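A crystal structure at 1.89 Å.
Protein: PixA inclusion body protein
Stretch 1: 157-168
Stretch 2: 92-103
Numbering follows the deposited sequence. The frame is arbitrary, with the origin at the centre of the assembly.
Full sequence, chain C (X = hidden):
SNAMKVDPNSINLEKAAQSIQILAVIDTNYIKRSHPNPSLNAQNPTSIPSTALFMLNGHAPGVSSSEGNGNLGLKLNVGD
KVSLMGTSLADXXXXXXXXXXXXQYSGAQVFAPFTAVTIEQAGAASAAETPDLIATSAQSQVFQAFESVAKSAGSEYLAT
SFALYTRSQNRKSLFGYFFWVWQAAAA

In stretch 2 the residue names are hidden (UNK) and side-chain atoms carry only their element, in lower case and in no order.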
# COMPACT_ATOMS: atom_id res chain seq x y z
N TYR C 157 8.60 0.76 -20.20
CA TYR C 157 8.31 -0.57 -19.74
C TYR C 157 9.41 -1.51 -20.25
O TYR C 157 9.70 -1.49 -21.41
CB TYR C 157 6.91 -1.05 -20.15
CG TYR C 157 5.76 -0.08 -19.85
CD1 TYR C 157 5.91 1.00 -18.95
CD2 TYR C 157 4.52 -0.22 -20.46
CE1 TYR C 157 4.87 1.95 -18.74
CE2 TYR C 157 3.46 0.70 -20.21
CZ TYR C 157 3.64 1.79 -19.38
OH TYR C 157 2.57 2.68 -19.12
N LEU C 158 9.97 -2.33 -19.36
CA LEU C 158 11.01 -3.31 -19.62
C LEU C 158 10.51 -4.73 -19.48
O LEU C 158 9.70 -5.02 -18.58
CB LEU C 158 12.07 -3.10 -18.56
CG LEU C 158 12.54 -1.65 -18.70
CD1 LEU C 158 12.34 -0.79 -17.46
CD2 LEU C 158 13.93 -1.64 -19.24
N ALA C 159 10.91 -5.63 -20.42
CA ALA C 159 10.68 -7.01 -20.27
C ALA C 159 11.91 -7.70 -19.72
O ALA C 159 12.98 -7.54 -20.31
CB ALA C 159 10.30 -7.60 -21.61
N THR C 160 11.77 -8.50 -18.68
CA THR C 160 12.90 -9.26 -18.12
C THR C 160 12.57 -10.75 -18.31
O THR C 160 11.53 -11.22 -17.80
CB THR C 160 13.10 -8.95 -16.66
OG1 THR C 160 13.41 -7.52 -16.49
CG2 THR C 160 14.20 -9.81 -16.09
N SER C 161 13.43 -11.48 -19.01
CA SER C 161 13.24 -12.88 -19.26
C SER C 161 14.18 -13.71 -18.36
O SER C 161 15.29 -13.31 -18.07
CB SER C 161 13.58 -13.21 -20.70
OG SER C 161 12.76 -12.45 -21.55
N PHE C 162 13.66 -14.81 -17.84
CA PHE C 162 14.39 -15.64 -16.91
C PHE C 162 14.12 -17.10 -17.16
O PHE C 162 13.09 -17.51 -17.69
CB PHE C 162 14.05 -15.28 -15.46
CG PHE C 162 12.65 -15.66 -15.01
CD1 PHE C 162 11.57 -14.77 -15.17
CD2 PHE C 162 12.40 -16.84 -14.31
CE1 PHE C 162 10.33 -15.09 -14.72
CE2 PHE C 162 11.12 -17.14 -13.89
CZ PHE C 162 10.11 -16.27 -14.07
N ALA C 163 15.09 -17.91 -16.77
CA ALA C 163 14.93 -19.38 -16.85
C ALA C 163 14.53 -19.86 -15.49
O ALA C 163 15.10 -19.44 -14.47
CB ALA C 163 16.23 -20.04 -17.27
N LEU C 164 13.52 -20.72 -15.44
CA LEU C 164 13.12 -21.35 -14.21
C LEU C 164 13.67 -22.82 -14.21
O LEU C 164 13.31 -23.65 -15.08
CB LEU C 164 11.62 -21.30 -14.11
CG LEU C 164 11.00 -21.44 -12.76
CD1 LEU C 164 9.54 -21.22 -12.82
CD2 LEU C 164 11.26 -22.78 -12.16
N TYR C 165 14.52 -23.12 -13.25
CA TYR C 165 15.08 -24.50 -13.15
C TYR C 165 14.47 -25.17 -11.96
O TYR C 165 14.18 -24.49 -10.94
CB TYR C 165 16.60 -24.49 -13.03
CG TYR C 165 17.29 -24.10 -14.25
CD1 TYR C 165 17.60 -25.01 -15.25
CD2 TYR C 165 17.64 -22.77 -14.44
CE1 TYR C 165 18.24 -24.61 -16.40
CE2 TYR C 165 18.27 -22.37 -15.54
CZ TYR C 165 18.54 -23.28 -16.54
OH TYR C 165 19.16 -22.79 -17.66
N THR C 166 14.17 -26.48 -12.04
CA THR C 166 13.74 -27.11 -10.83
C THR C 166 14.86 -27.99 -10.27
O THR C 166 15.74 -28.40 -11.00
CB THR C 166 12.47 -28.00 -10.95
OG1 THR C 166 12.57 -28.85 -12.10
CG2 THR C 166 11.23 -27.14 -11.00
N ARG C 167 14.79 -28.22 -8.98
CA ARG C 167 15.77 -29.07 -8.25
C ARG C 167 15.19 -30.43 -8.20
O ARG C 167 14.11 -30.61 -7.61
CB ARG C 167 15.94 -28.63 -6.78
CG ARG C 167 16.95 -29.48 -6.02
CD ARG C 167 16.81 -29.43 -4.51
NE ARG C 167 17.95 -30.07 -3.83
CZ ARG C 167 19.03 -29.43 -3.39
NH1 ARG C 167 19.10 -28.10 -3.49
NH2 ARG C 167 20.02 -30.11 -2.79
N SER C 168 15.85 -31.38 -8.82
CA SER C 168 15.32 -32.75 -8.92
C SER C 168 15.96 -33.65 -7.91
O SER C 168 15.24 -34.23 -7.13
CB SER C 168 15.49 -33.33 -10.32
OG SER C 168 15.17 -34.72 -10.27
N UNK C 92 16.74 -19.13 -4.56
CA UNK C 92 17.39 -20.04 -5.55
C UNK C 92 18.10 -21.23 -4.90
O UNK C 92 19.03 -21.80 -5.49
o UNK C 92 16.40 -18.47 -7.59
n UNK C 92 18.37 -17.74 -8.32
c UNK C 92 17.61 -18.48 -7.52
c UNK C 92 18.34 -19.29 -6.46
N UNK C 93 17.64 -21.61 -3.73
CA UNK C 93 18.22 -22.79 -3.00
C UNK C 93 17.62 -24.14 -3.52
O UNK C 93 18.18 -25.16 -3.33
c UNK C 93 17.99 -22.66 -1.51
o UNK C 93 16.64 -22.73 -1.17
N UNK C 94 16.46 -24.09 -4.13
CA UNK C 94 15.73 -25.25 -4.66
C UNK C 94 15.42 -25.02 -6.12
O UNK C 94 16.34 -25.15 -6.97
N UNK C 95 14.21 -24.60 -6.44
CA UNK C 95 13.97 -24.04 -7.78
C UNK C 95 14.90 -22.81 -7.87
O UNK C 95 15.24 -22.22 -6.84
o UNK C 95 11.58 -25.72 -7.92
o UNK C 95 10.30 -24.02 -7.22
c UNK C 95 12.55 -23.50 -7.99
c UNK C 95 11.41 -24.50 -7.67
N UNK C 96 15.38 -22.48 -9.05
CA UNK C 96 16.18 -21.24 -9.21
C UNK C 96 15.52 -20.45 -10.35
O UNK C 96 15.11 -21.06 -11.39
c UNK C 96 17.56 -21.57 -9.59
N UNK C 97 15.39 -19.15 -10.19
CA UNK C 97 14.92 -18.32 -11.26
C UNK C 97 16.11 -17.46 -11.64
O UNK C 97 16.61 -16.70 -10.80
c UNK C 97 13.81 -17.44 -10.80
N UNK C 98 16.59 -17.61 -12.86
CA UNK C 98 17.82 -16.94 -13.30
C UNK C 98 17.52 -16.06 -14.51
O UNK C 98 17.19 -16.54 -15.56
c UNK C 98 18.84 -17.98 -13.65
c UNK C 98 19.21 -18.88 -12.47
c UNK C 98 20.10 -19.97 -13.00
c UNK C 98 19.95 -18.11 -11.43
N UNK C 99 17.70 -14.77 -14.34
CA UNK C 99 17.52 -13.81 -15.40
C UNK C 99 18.61 -14.01 -16.50
O UNK C 99 19.76 -14.19 -16.18
c UNK C 99 17.56 -11.37 -15.98
c UNK C 99 16.50 -12.06 -13.87
c UNK C 99 16.75 -10.75 -13.16
c UNK C 99 17.63 -12.38 -14.86
N UNK C 100 18.21 -13.94 -17.76
CA UNK C 100 19.18 -14.00 -18.87
C UNK C 100 19.04 -12.85 -19.82
O UNK C 100 19.92 -12.59 -20.62
o UNK C 100 14.20 -16.46 -22.37
c UNK C 100 17.78 -15.59 -20.33
c UNK C 100 16.73 -16.22 -19.66
c UNK C 100 19.08 -15.31 -19.63
c UNK C 100 15.56 -16.53 -20.32
c UNK C 100 17.60 -15.28 -21.66
c UNK C 100 15.38 -16.20 -21.67
c UNK C 100 16.43 -15.58 -22.35
N UNK C 101 18.02 -12.06 -19.67
CA UNK C 101 17.89 -10.90 -20.56
C UNK C 101 16.96 -9.78 -20.09
O UNK C 101 15.97 -10.04 -19.42
c UNK C 101 17.31 -11.38 -21.87
c UNK C 101 16.99 -9.14 -24.69
n UNK C 101 18.25 -8.89 -24.36
n UNK C 101 16.51 -10.04 -23.84
c UNK C 101 17.52 -10.42 -22.97
c UNK C 101 18.61 -9.69 -23.30
N UNK C 102 17.29 -8.53 -20.42
CA UNK C 102 16.39 -7.40 -20.18
C UNK C 102 16.29 -6.59 -21.45
O UNK C 102 17.32 -6.35 -22.12
c UNK C 102 17.11 -7.25 -17.76
c UNK C 102 16.88 -6.50 -19.01
c UNK C 102 15.97 -5.36 -18.80
N UNK C 103 15.10 -6.16 -21.81
CA UNK C 103 14.87 -5.34 -22.99
C UNK C 103 13.74 -4.38 -22.88
O UNK C 103 12.85 -4.50 -22.00
c UNK C 103 13.51 -8.07 -25.33
c UNK C 103 14.65 -6.22 -24.20
o UNK C 103 14.07 -9.11 -25.02
c UNK C 103 13.37 -6.96 -24.31
n UNK C 103 12.99 -7.85 -26.55
O HOH W 1 14.00 -9.92 -22.07

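Position 92 has two side-chain carbons, the second carrying one oxygen and one nitrogen. It is out of reach of stretch 1. This is Asn92. Its amide brackets position 97, with OD1 accepting from the backbone N there at 2.9 Å and ND2 donating to the backbone O there at 3.2 Å.

Position 93 has one carbon, then one oxygen: Ser93. Its backbone O lies 3.1 Å from Arg167 NH1, near the plane of the guanidinium.

Position 94 has no side-chain atoms. Its backbone O is 3.5 Å from Arg167 CB. It is Gly94.

Position 95 has two carbons, the second carrying two oxygens. One oxygen comes 3.4 Å from Thr166 CG2. A carboxylate on one CH2 makes this Asp95.

Position 96 has a single carbon, on the same sheet face as Tyr165. It is Ala96. Its N donates to Tyr165 O (3.0 Å), and its O accepts from Tyr165 N (2.8 Å).

Position 97 also has one carbon, 3.8 Å from Phe162 CD2. It is Ala97.

Position 98 has four carbons, forked at the second. One tip lies 3.9 Å from Tyr165 CE2. The late fork identifies Leu98.

Position 99 has four carbons too, but forks at the first, with one arm two carbons long. The short arm is 3.7 Å from Thr160 CG2. This is Ile99.

Position 100 has one carbon, then a six-carbon ring bearing an oxygen: Tyr100. Ser161 CB sits over one ring face, 4.0 Å from the centroid, in a CH-pi contact.

Position 101 has one carbon, then a five-membered ring of three carbons and two nitrogens. Its CB is 4.3 Å from Ser161 CB, but the ring leads away. It is His101.

Position 102 has one carbon carrying two more. One of these is 3.9 Å from Thr160 OG1. It is Val102.

Position 103 has three carbons, the third carrying one oxygen and one nitrogen. The second is 4.1 Å from Ala159 CB. It is Gln103. Water 1 links its OE1 (3.1 Å from the water O) to Ser161 OG (2.9 Å from the same O).

The contact is an antiparallel strand pairing, held by backbone hydrogen bonds. Paired bonds join Ala163 to Leu98 and Ala159 to Gln103. A bulge shifts the register between Ser161 and Phe162. There Ser161 O accepts from Tyr100 N (3.0 Å) and, weakly, from His101 N (3.4 Å). Phe162, Ala97 and Ile99 share one face; Tyr165 and Leu98 meet on the other. The pairing buries 918 Å².

Stretch 2 92-103: NSGDAALIYHVQ
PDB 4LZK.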